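Long-range contacts in multidrug resistance protein (Vibrio cholerae, PDB 1YC9), which forms an outer membrane duct for efflux and could take part in resistance to drugs such as puromycin and acriflavine: residues W98-T103 against F298-L303; L104-Q109 against A291-Q296; Y110-W115 against P285-S290. The protein carries 1 engineered substitution. All coordinates share one frame; numbering follows the deposited sequence. Where two conformers were deposited one is given.

Contact 1: W98-T103 against F298-L303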
loop_
_atom_site.group_PDB
_atom_site.type_symbol
_atom_site.label_atom_id
_atom_site.label_comp_id
_atom_site.label_asym_id
_atom_site.label_seq_id
_atom_site.Cartn_x
_atom_site.Cartn_y
_atom_site.Cartn_z
ATOM N N TRP A 98 48.799 -17.630 38.828
ATOM C CA TRP A 98 48.279 -17.446 37.490
ATOM C C TRP A 98 48.993 -18.457 36.629
ATOM O O TRP A 98 50.247 -18.507 36.638
ATOM C CB TRP A 98 48.498 -16.020 36.942
ATOM C CG TRP A 98 47.551 -15.099 37.589
ATOM C CD1 TRP A 98 47.657 -14.641 38.854
ATOM C CD2 TRP A 98 46.406 -14.524 37.037
ATOM N NE1 TRP A 98 46.609 -13.812 39.125
ATOM C CE2 TRP A 98 45.843 -13.690 38.012
ATOM C CE3 TRP A 98 45.807 -14.545 35.791
ATOM C CZ2 TRP A 98 44.673 -13.025 37.810
ATOM C CZ3 TRP A 98 44.653 -13.840 35.585
ATOM C CH2 TRP A 98 44.113 -13.068 36.594
ATOM N N ASN A 99 48.226 -19.273 35.922
ATOM C CA ASN A 99 48.797 -20.282 35.014
ATOM C C ASN A 99 48.187 -20.261 33.651
ATOM O O ASN A 99 47.150 -19.775 33.470
ATOM C CB ASN A 99 48.679 -21.658 35.656
ATOM C CG ASN A 99 49.377 -21.726 37.000
ATOM O OD1 ASN A 99 48.741 -21.612 38.053
ATOM N ND2 ASN A 99 50.695 -21.923 36.981
ATOM N N ASP A 100 48.917 -20.769 32.633
ATOM C CA ASP A 100 48.428 -20.803 31.298
ATOM C C ASP A 100 47.794 -22.204 30.979
ATOM O O ASP A 100 48.288 -23.233 31.439
ATOM C CB ASP A 100 49.559 -20.534 30.296
ATOM C CG ASP A 100 50.707 -21.430 30.437
ATOM O OD1 ASP A 100 51.293 -21.579 31.540
ATOM O OD2 ASP A 100 51.184 -22.013 29.384
ATOM N N TYR A 101 46.717 -22.131 30.236
ATOM C CA TYR A 101 45.922 -23.317 29.824
ATOM C C TYR A 101 45.657 -23.203 28.381
ATOM O O TYR A 101 45.495 -22.106 27.823
ATOM C CB TYR A 101 44.612 -23.294 30.563
ATOM C CG TYR A 101 44.744 -23.428 32.042
ATOM C CD1 TYR A 101 44.937 -22.316 32.849
ATOM C CD2 TYR A 101 44.547 -24.636 32.672
ATOM C CE1 TYR A 101 45.082 -22.454 34.194
ATOM C CE2 TYR A 101 44.628 -24.786 34.048
ATOM C CZ TYR A 101 44.900 -23.673 34.830
ATOM O OH TYR A 101 44.954 -23.805 36.212
ATOM N N GLY A 102 45.493 -24.337 27.678
ATOM C CA GLY A 102 45.088 -24.224 26.326
ATOM C C GLY A 102 44.095 -25.368 26.000
ATOM O O GLY A 102 44.078 -26.401 26.717
ATOM N N THR A 103 43.304 -25.108 24.996
ATOM C CA THR A 103 42.431 -26.149 24.439
ATOM C C THR A 103 42.394 -26.067 22.940
ATOM O O THR A 103 42.612 -24.983 22.305
ATOM C CB THR A 103 40.999 -26.040 24.964
ATOM O OG1 THR A 103 40.311 -24.898 24.415
ATOM C CG2 THR A 103 40.905 -25.914 26.419
ATOM N N PHE A 298 47.003 -27.856 31.109
ATOM C CA PHE A 298 47.698 -26.910 32.004
ATOM C C PHE A 298 49.076 -26.814 31.386
ATOM O O PHE A 298 49.815 -27.806 31.373
ATOM C CB PHE A 298 47.733 -27.540 33.382
ATOM C CG PHE A 298 48.445 -26.719 34.406
ATOM C CD1 PHE A 298 47.728 -25.886 35.259
ATOM C CD2 PHE A 298 49.806 -26.802 34.541
ATOM C CE1 PHE A 298 48.374 -25.152 36.211
ATOM C CE2 PHE A 298 50.460 -26.014 35.531
ATOM C CZ PHE A 298 49.718 -25.230 36.338
ATOM N N GLY A 299 49.401 -25.664 30.830
ATOM C CA GLY A 299 50.660 -25.405 30.175
ATOM C C GLY A 299 50.486 -25.535 28.683
ATOM O O GLY A 299 50.336 -26.651 28.179
ATOM N N LEU A 300 50.491 -24.433 27.959
ATOM C CA LEU A 300 50.321 -24.462 26.512
ATOM C C LEU A 300 51.347 -25.314 25.799
ATOM O O LEU A 300 51.019 -25.947 24.775
ATOM C CB LEU A 300 50.431 -23.064 25.917
ATOM C CG LEU A 300 49.281 -22.144 26.224
ATOM C CD1 LEU A 300 49.696 -20.793 25.595
ATOM C CD2 LEU A 300 48.001 -22.679 25.604
ATOM N N ASP A 301 52.557 -25.368 26.362
ATOM C CA ASP A 301 53.627 -26.216 25.786
ATOM C C ASP A 301 53.367 -27.705 26.028
ATOM O O ASP A 301 54.094 -28.565 25.546
ATOM C CB ASP A 301 55.006 -25.851 26.289
ATOM C CG ASP A 301 55.093 -25.762 27.763
ATOM O OD1 ASP A 301 54.100 -25.435 28.450
ATOM O OD2 ASP A 301 56.164 -25.959 28.370
ATOM N N HIS A 302 52.336 -28.015 26.796
ATOM C CA HIS A 302 51.936 -29.398 27.022
ATOM C C HIS A 302 50.642 -29.821 26.331
ATOM O O HIS A 302 50.125 -30.937 26.643
ATOM C CB HIS A 302 51.816 -29.618 28.525
ATOM C CG HIS A 302 53.127 -29.551 29.243
ATOM N ND1 HIS A 302 54.078 -30.546 29.160
ATOM C CD2 HIS A 302 53.638 -28.604 30.077
ATOM C CE1 HIS A 302 55.128 -30.203 29.896
ATOM N NE2 HIS A 302 54.884 -29.027 30.461
ATOM N N LEU A 303 50.140 -28.980 25.439
ATOM C CA LEU A 303 48.811 -29.140 24.843
ATOM C C LEU A 303 48.668 -30.516 24.175
ATOM O O LEU A 303 47.654 -31.196 24.318
ATOM C CB LEU A 303 48.543 -28.056 23.833
ATOM C CG LEU A 303 47.163 -28.035 23.225
ATOM C CD1 LEU A 303 46.077 -27.892 24.329
ATOM C CD2 LEU A 303 47.082 -26.941 22.189
#
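D100 meets the turn after F298 with two acceptors. Its backbone O takes the N-H of G299 at 2.7 Å from G299 N, and its carboxylate takes the next amide, with L300 N 2.9 Å from D100 OD2. The second bond is nearly straight at 169°, although L300 N reaches OD2 from above the carboxylate plane. CG of D100 sits between its own backbone N and carbonyl carbon (chi1 55°). G299 lies at backbone angles that favour glycine, and within the turn G299 O accepts H302 N at 2.8 Å. The carboxylate of D301 stands close to that of D100 and may make both somewhat easier to protonate.

The contact lies at the end of the transmembrane sheet far from the helices, where Y101 and F298 form the last antiparallel, non-hydrogen-bonded pair of strands 98-111 and 286-298. In the trimeric barrel of outer membrane factors this end is the extracellular one. The rings of the pair make an offset edge-to-face stack, F298 presenting its edge to the face of Y101, with planes 89° apart and centroids 5.3 Å apart. Y101 CE2 comes within 3.5 Å of F298 CD1. CE1 and CZ of F298 also meet N99, whose CB is 3.6 Å from F298 CE1. P95 touches the side chains of Y101 and F298, and Y89 of a neighbouring subunit packs against both residues.

Past the turn, L300 folds back onto the strand: its CD2 rests 3.4 Å from CA of G102, a close approach that the missing side chain permits, and also touches the carbonyl O of Y101. L303 ends the contact with CD1 placed 3.5 Å from G102 O.

Contact 2: L104-Q109 against A291-Q296. With BOG (octyl beta-D-glucopyranoside), chain B.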
loop_
_atom_site.group_PDB
_atom_site.type_symbol
_atom_site.label_atom_id
_atom_site.label_comp_id
_atom_site.label_asym_id
_atom_site.label_seq_id
_atom_site.Cartn_x
_atom_site.Cartn_y
_atom_site.Cartn_z
ATOM N N LEU A 104 42.114 -27.217 22.287
ATOM C CA LEU A 104 41.935 -27.184 20.861
ATOM C C LEU A 104 41.058 -28.438 20.601
ATOM O O LEU A 104 41.493 -29.517 20.951
ATOM C CB LEU A 104 43.297 -27.356 20.164
ATOM C CG LEU A 104 43.268 -27.659 18.682
ATOM C CD1 LEU A 104 42.611 -26.475 17.905
ATOM C CD2 LEU A 104 44.678 -27.936 18.166
ATOM N N THR A 105 39.827 -28.192 20.131
ATOM C CA THR A 105 38.832 -29.258 19.989
ATOM C C THR A 105 38.053 -29.133 18.695
ATOM O O THR A 105 37.869 -28.043 18.100
ATOM C CB THR A 105 37.832 -29.260 21.144
ATOM O OG1 THR A 105 37.132 -28.001 21.172
ATOM C CG2 THR A 105 38.534 -29.436 22.500
ATOM N N LEU A 106 37.579 -30.307 18.261
ATOM C CA LEU A 106 36.606 -30.427 17.210
ATOM C C LEU A 106 35.282 -30.702 17.937
ATOM O O LEU A 106 35.247 -31.563 18.785
ATOM C CB LEU A 106 37.014 -31.620 16.328
ATOM C CG LEU A 106 36.126 -31.922 15.131
ATOM C CD1 LEU A 106 36.034 -30.773 14.202
ATOM C CD2 LEU A 106 36.727 -33.145 14.411
ATOM N N ASN A 107 34.237 -29.964 17.600
ATOM C CA ASN A 107 32.983 -29.997 18.310
ATOM C C ASN A 107 31.905 -30.386 17.286
ATOM O O ASN A 107 31.940 -29.964 16.118
ATOM C CB ASN A 107 32.633 -28.597 18.826
ATOM C CG ASN A 107 33.568 -28.091 19.918
ATOM O OD1 ASN A 107 34.549 -28.723 20.280
ATOM N ND2 ASN A 107 33.261 -26.889 20.438
ATOM N N PHE A 108 30.894 -31.102 17.771
ATOM C CA PHE A 108 29.878 -31.679 16.957
ATOM C C PHE A 108 28.550 -31.549 17.695
ATOM O O PHE A 108 28.482 -31.789 18.897
ATOM C CB PHE A 108 30.188 -33.122 16.767
ATOM C CG PHE A 108 29.057 -33.916 16.190
ATOM C CD1 PHE A 108 28.975 -34.120 14.824
ATOM C CD2 PHE A 108 28.100 -34.486 17.015
ATOM C CE1 PHE A 108 27.957 -34.891 14.292
ATOM C CE2 PHE A 108 27.062 -35.232 16.473
ATOM C CZ PHE A 108 27.007 -35.436 15.119
ATOM N N GLN A 109 27.517 -31.180 16.975
ATOM C CA GLN A 109 26.155 -31.172 17.525
ATOM C C GLN A 109 25.153 -31.669 16.489
ATOM O O GLN A 109 25.266 -31.360 15.316
ATOM C CB GLN A 109 25.799 -29.784 18.002
ATOM C CG GLN A 109 24.484 -29.678 18.727
ATOM C CD GLN A 109 24.582 -28.546 19.747
ATOM O OE1 GLN A 109 24.775 -28.796 20.944
ATOM N NE2 GLN A 109 24.590 -27.322 19.258
ATOM N N ALA A 291 29.249 -33.927 20.902
ATOM C CA ALA A 291 30.473 -34.599 21.055
ATOM C C ALA A 291 31.625 -33.614 20.814
ATOM O O ALA A 291 31.456 -32.597 20.140
ATOM C CB ALA A 291 30.586 -35.816 20.074
ATOM N N PHE A 292 32.766 -33.966 21.363
ATOM C CA PHE A 292 34.009 -33.274 21.030
ATOM C C PHE A 292 35.174 -34.157 21.182
ATOM O O PHE A 292 35.123 -35.189 21.857
ATOM C CB PHE A 292 34.162 -31.989 21.927
ATOM C CG PHE A 292 34.745 -32.227 23.249
ATOM C CD1 PHE A 292 36.134 -32.070 23.471
ATOM C CD2 PHE A 292 33.951 -32.560 24.327
ATOM C CE1 PHE A 292 36.684 -32.288 24.712
ATOM C CE2 PHE A 292 34.503 -32.707 25.569
ATOM C CZ PHE A 292 35.827 -32.619 25.773
ATOM N N ILE A 293 36.293 -33.769 20.544
ATOM C CA ILE A 293 37.521 -34.437 20.709
ATOM C C ILE A 293 38.600 -33.404 20.524
ATOM O O ILE A 293 38.448 -32.533 19.722
ATOM C CB ILE A 293 37.720 -35.548 19.593
ATOM C CG1 ILE A 293 38.920 -36.429 19.896
ATOM C CG2 ILE A 293 37.768 -34.916 18.242
ATOM C CD1 ILE A 293 38.982 -37.134 21.239
ATOM N N GLY A 294 39.650 -33.563 21.241
ATOM C CA GLY A 294 40.783 -32.628 21.173
ATOM C C GLY A 294 41.737 -32.762 22.322
ATOM O O GLY A 294 42.030 -33.811 22.853
ATOM N N TYR A 295 42.368 -31.616 22.654
ATOM C CA TYR A 295 43.406 -31.496 23.610
ATOM C C TYR A 295 43.067 -30.337 24.599
ATOM O O TYR A 295 42.472 -29.351 24.194
ATOM C CB TYR A 295 44.642 -30.991 22.922
ATOM C CG TYR A 295 45.057 -31.900 21.740
ATOM C CD1 TYR A 295 44.621 -31.606 20.461
ATOM C CD2 TYR A 295 45.875 -32.974 21.950
ATOM C CE1 TYR A 295 45.018 -32.376 19.385
ATOM C CE2 TYR A 295 46.309 -33.754 20.859
ATOM C CZ TYR A 295 45.871 -33.424 19.612
ATOM O OH TYR A 295 46.239 -34.134 18.508
ATOM N N GLN A 296 43.385 -30.591 25.834
ATOM C CA GLN A 296 43.257 -29.612 26.937
ATOM C C GLN A 296 44.463 -29.812 27.815
ATOM O O GLN A 296 44.812 -30.919 28.228
ATOM C CB GLN A 296 41.942 -29.848 27.693
ATOM C CG GLN A 296 40.701 -29.634 26.883
ATOM C CD GLN A 296 39.447 -30.116 27.588
ATOM O OE1 GLN A 296 39.524 -30.964 28.465
ATOM N NE2 GLN A 296 38.327 -29.528 27.246
HETATM C C1 BOG B . 45.527 -37.739 20.236
HETATM O O1 BOG B . 44.378 -37.333 19.615
HETATM C C2 BOG B . 46.062 -39.122 19.752
HETATM O O2 BOG B . 45.037 -40.002 19.230
HETATM C C3 BOG B . 47.046 -39.661 20.733
HETATM O O3 BOG B . 47.672 -40.846 20.331
HETATM C C4 BOG B . 47.623 -38.895 21.905
HETATM O O4 BOG B . 48.061 -39.584 23.063
HETATM C C5 BOG B . 46.843 -37.628 22.278
HETATM O O5 BOG B . 45.881 -37.128 21.462
HETATM C C6 BOG B . 47.510 -36.612 23.220
HETATM O O6 BOG B . 48.618 -36.175 22.355
HETATM C "C1'" BOG B . 43.546 -36.278 20.091
HETATM C "C2'" BOG B . 43.009 -35.484 18.954
HETATM C "C3'" BOG B . 42.437 -36.324 17.811
HETATM C "C4'" BOG B . 41.764 -35.467 16.770
HETATM C "C5'" BOG B . 41.193 -36.320 15.669
HETATM C "C6'" BOG B . 40.229 -35.568 14.748
HETATM C "C7'" BOG B . 40.907 -34.875 13.582
HETATM C "C8'" BOG B . 39.864 -34.383 12.580
#
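L104, L106 and F108 exchange backbone hydrogen bonds with Y295, I293 and A291, two bonds to each pair. The N-H of L106 points almost straight at I293 O, 2.8 Å from L106 N, with 171° at the hydrogen. At one end of the ladder Y295 N lies 2.8 Å from L104 O, and at the other A291 N lies 3.0 Å from F108 O. Weaker CA-H...O contacts fill the steps between these pairs, such as F292 CA to L106 O at 3.1 Å. T105 and G294, a non-hydrogen-bonded pair, bring their CA atoms to 4.1 Å.

The two strands run antiparallel at 176° in the four-stranded sheet that each subunit contributes to the trimeric β-barrel of this family. Their flanks are continued by strand 73-84 beside 104-109 and strand 309-322 beside 291-296.

Apolar contacts fall on both faces. On the face of T105, N107 and F292, CG of F292 sits between its backbone N and carbonyl carbon (chi1 84°), and the ring crosses T105, with F292 CD1 3.7 Å from T105 CG2. A310 and A312 also touch this phenylalanine. On the other face, F108 CD2 and A291 CB are 4.2 Å apart; the F108 ring further meets that of F72, and Y295 makes an edge-to-face pair with F304.

Detergent contacts belong to that second face, consistent with its looking out to lipid. Octyl glucoside lays the start of its alkyl chain beside the phenol, C2' being 3.5 Å from Y295 OH. Its O6 lies in the plane of the Y295 ring, at the edge. Further along the chain C3' reaches CG1 of I293, while the sugar is hydrogen-bonded to F304 O.

Contact 3: Y110-W115 against P285-S290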
loop_
_atom_site.group_PDB
_atom_site.type_symbol
_atom_site.label_atom_id
_atom_site.label_comp_id
_atom_site.label_asym_id
_atom_site.label_seq_id
_atom_site.Cartn_x
_atom_site.Cartn_y
_atom_site.Cartn_z
ATOM N N TYR A 110 24.167 -32.459 16.942
ATOM C CA TYR A 110 23.108 -33.024 16.090
ATOM C C TYR A 110 21.813 -33.077 16.955
ATOM O O TYR A 110 21.815 -33.514 18.115
ATOM C CB TYR A 110 23.469 -34.443 15.548
ATOM C CG TYR A 110 22.339 -35.010 14.754
ATOM C CD1 TYR A 110 21.906 -34.380 13.607
ATOM C CD2 TYR A 110 21.603 -36.130 15.213
ATOM C CE1 TYR A 110 20.890 -34.867 12.866
ATOM C CE2 TYR A 110 20.554 -36.614 14.496
ATOM C CZ TYR A 110 20.175 -36.020 13.375
ATOM O OH TYR A 110 19.090 -36.435 12.691
ATOM N N ASP A 111 20.756 -32.555 16.391
ATOM C CA ASP A 111 19.424 -32.611 16.957
ATOM C C ASP A 111 18.705 -33.850 16.420
ATOM O O ASP A 111 18.436 -33.930 15.206
ATOM C CB ASP A 111 18.731 -31.319 16.516
ATOM C CG ASP A 111 17.539 -30.951 17.341
ATOM O OD1 ASP A 111 17.163 -31.739 18.213
ATOM O OD2 ASP A 111 16.884 -29.889 17.133
ATOM N N PHE A 112 18.293 -34.764 17.295
ATOM C CA PHE A 112 17.614 -36.001 16.804
ATOM C C PHE A 112 16.287 -35.976 16.056
ATOM O O PHE A 112 16.015 -36.908 15.220
ATOM C CB PHE A 112 17.474 -37.026 17.900
ATOM C CG PHE A 112 18.708 -37.780 18.162
ATOM C CD1 PHE A 112 19.467 -37.509 19.294
ATOM C CD2 PHE A 112 19.137 -38.787 17.291
ATOM C CE1 PHE A 112 20.589 -38.262 19.591
ATOM C CE2 PHE A 112 20.291 -39.480 17.533
ATOM C CZ PHE A 112 21.016 -39.246 18.694
ATOM N N ASP A 113 15.462 -35.014 16.361
ATOM C CA ASP A 113 14.137 -34.813 15.705
ATOM C C ASP A 113 13.112 -35.924 15.881
ATOM O O ASP A 113 12.391 -36.230 14.964
ATOM C CB ASP A 113 14.273 -34.459 14.212
ATOM C CG ASP A 113 13.129 -33.580 13.735
ATOM O OD1 ASP A 113 12.529 -32.892 14.600
ATOM O OD2 ASP A 113 12.781 -33.511 12.553
ATOM N N PHE A 114 12.982 -36.454 17.085
ATOM C CA PHE A 114 12.008 -37.557 17.323
ATOM C C PHE A 114 10.555 -37.267 17.054
ATOM O O PHE A 114 9.759 -38.178 16.748
ATOM C CB PHE A 114 12.143 -38.046 18.753
ATOM C CG PHE A 114 13.307 -38.930 18.933
ATOM C CD1 PHE A 114 14.392 -38.536 19.661
ATOM C CD2 PHE A 114 13.344 -40.162 18.290
ATOM C CE1 PHE A 114 15.505 -39.382 19.810
ATOM C CE2 PHE A 114 14.462 -40.995 18.419
ATOM C CZ PHE A 114 15.537 -40.580 19.190
ATOM N N TRP A 115 10.163 -36.001 17.178
ATOM C CA TRP A 115 8.779 -35.630 16.933
ATOM C C TRP A 115 8.528 -34.956 15.595
ATOM O O TRP A 115 7.405 -34.531 15.292
ATOM C CB TRP A 115 8.274 -34.759 18.098
ATOM C CG TRP A 115 8.762 -35.276 19.303
ATOM C CD1 TRP A 115 9.845 -34.827 20.010
ATOM C CD2 TRP A 115 8.289 -36.429 19.984
ATOM N NE1 TRP A 115 10.080 -35.656 21.074
ATOM C CE2 TRP A 115 9.118 -36.629 21.091
ATOM C CE3 TRP A 115 7.219 -37.294 19.785
ATOM C CZ2 TRP A 115 8.920 -37.656 21.990
ATOM C CZ3 TRP A 115 7.028 -38.319 20.669
ATOM C CH2 TRP A 115 7.856 -38.482 21.771
ATOM N N PRO A 285 9.741 -33.702 24.384
ATOM C CA PRO A 285 11.153 -33.688 24.741
ATOM C C PRO A 285 12.041 -33.431 23.528
ATOM O O PRO A 285 11.775 -33.945 22.468
ATOM C CB PRO A 285 11.394 -35.055 25.346
ATOM C CG PRO A 285 10.039 -35.715 25.617
ATOM C CD PRO A 285 9.067 -34.972 24.774
ATOM N N ASP A 286 13.018 -32.572 23.677
ATOM C CA ASP A 286 14.025 -32.389 22.649
ATOM C C ASP A 286 15.281 -33.204 22.941
ATOM O O ASP A 286 15.888 -33.046 23.983
ATOM C CB ASP A 286 14.357 -30.922 22.624
ATOM C CG ASP A 286 14.786 -30.498 21.297
ATOM O OD1 ASP A 286 14.316 -29.428 20.793
ATOM O OD2 ASP A 286 15.583 -31.262 20.679
ATOM N N VAL A 287 15.700 -34.088 21.995
ATOM C CA VAL A 287 16.813 -34.973 22.235
ATOM C C VAL A 287 17.944 -34.567 21.255
ATOM O O VAL A 287 17.684 -34.394 20.061
ATOM C CB VAL A 287 16.487 -36.449 22.036
ATOM C CG1 VAL A 287 17.722 -37.313 22.371
ATOM C CG2 VAL A 287 15.308 -36.862 22.897
ATOM N N THR A 288 19.123 -34.317 21.807
ATOM C CA THR A 288 20.249 -33.788 21.032
ATOM C C THR A 288 21.414 -34.730 21.275
ATOM O O THR A 288 21.347 -35.652 22.128
ATOM C CB THR A 288 20.566 -32.348 21.423
ATOM O OG1 THR A 288 20.659 -32.310 22.846
ATOM C CG2 THR A 288 19.419 -31.401 21.076
ATOM N N LEU A 289 22.422 -34.636 20.419
ATOM C CA LEU A 289 23.623 -35.378 20.585
ATOM C C LEU A 289 24.769 -34.363 20.415
ATOM O O LEU A 289 24.715 -33.493 19.511
ATOM C CB LEU A 289 23.730 -36.436 19.510
ATOM C CG LEU A 289 24.932 -37.358 19.533
ATOM C CD1 LEU A 289 24.938 -38.375 20.630
ATOM C CD2 LEU A 289 24.855 -38.133 18.172
ATOM N N SER A 290 25.738 -34.438 21.318
ATOM C CA SER A 290 26.921 -33.563 21.275
ATOM C C SER A 290 28.144 -34.415 21.435
ATOM O O SER A 290 28.135 -35.473 22.070
ATOM C CB SER A 290 26.908 -32.531 22.469
ATOM O OG SER A 290 25.849 -31.647 22.201
HETATM O O HOH W 1 14.150 -34.700 19.442
#
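Y110 and L289 satisfy each other's backbone groups: Y110 N donates to L289 O at 2.8 Å, and L289 N returns a short bond to Y110 O at 2.6 Å. The next donor is F112 N, which gives its hydrogen to V287 O at 2.9 Å just as the first strand breaks off. Beyond it, direct backbone pairing gives way to two substitutes. A water accepts from both segments, lying 3.2 Å from F114 N and 3.0 Å from V287 N. The indole of W115 serves the carbonyl of P285, W115 NE1 standing 2.8 Å from P285 O; the bond is bent (131° at the hydrogen), and P285 O lies near the ring plane, at the edge.

On the side of T288, D111 OD1 and D286 OD2, both acceptors, come within 3.0 Å, the side chains crossing at about a right angle and the carboxylate planes 18° apart. Here CG of D111 is anti to its backbone N (chi1 -161°). Their other oxygens have outside partners: D111 OD2 accepts from N118 ND2, and D286 OD1 forms a salt bridge with K117. D113 accepts the backbone N-H groups of N118 and R119 at the start of helix 117-183.

V287 packs between two phenylalanines on the opposite side of the strand. Its CG1 comes 3.5 Å from F112 CD1, and its CB lies in the plane of the F114 ring, at the edge. F112 CE1 also touches CB of L289.

This is where the barrel passes into the helical tunnel of outer membrane factors. Two acceptors this close should repel, which could raise the acids' proton affinity and K117 may partly offset; its salt bridge and the hydrogen bonds of D111 and D113 tie both segments to the helix.

All three contacts follow one seam, the pairing of strand 98-111 with strand 286-298 in the middle of the subunit's four-stranded sheet, and its two ends: contact 1 runs into the turn after F298, contact 3 into the loop before helix 117-183. Along the first strand they run 1, 2, 3; along the second the order reverses. Centres of contacts 1 and 2 are about 16 Å apart, those of 2 and 3 about 19 Å, and those of 1 and 3 about 34 Å, without touching. Contact 2 meets both neighbours, through L303 on Y295 and F108 on L289. Between the paired strands the chain travels through long helices. The seam thus joins the two sequence-family halves within the barrel.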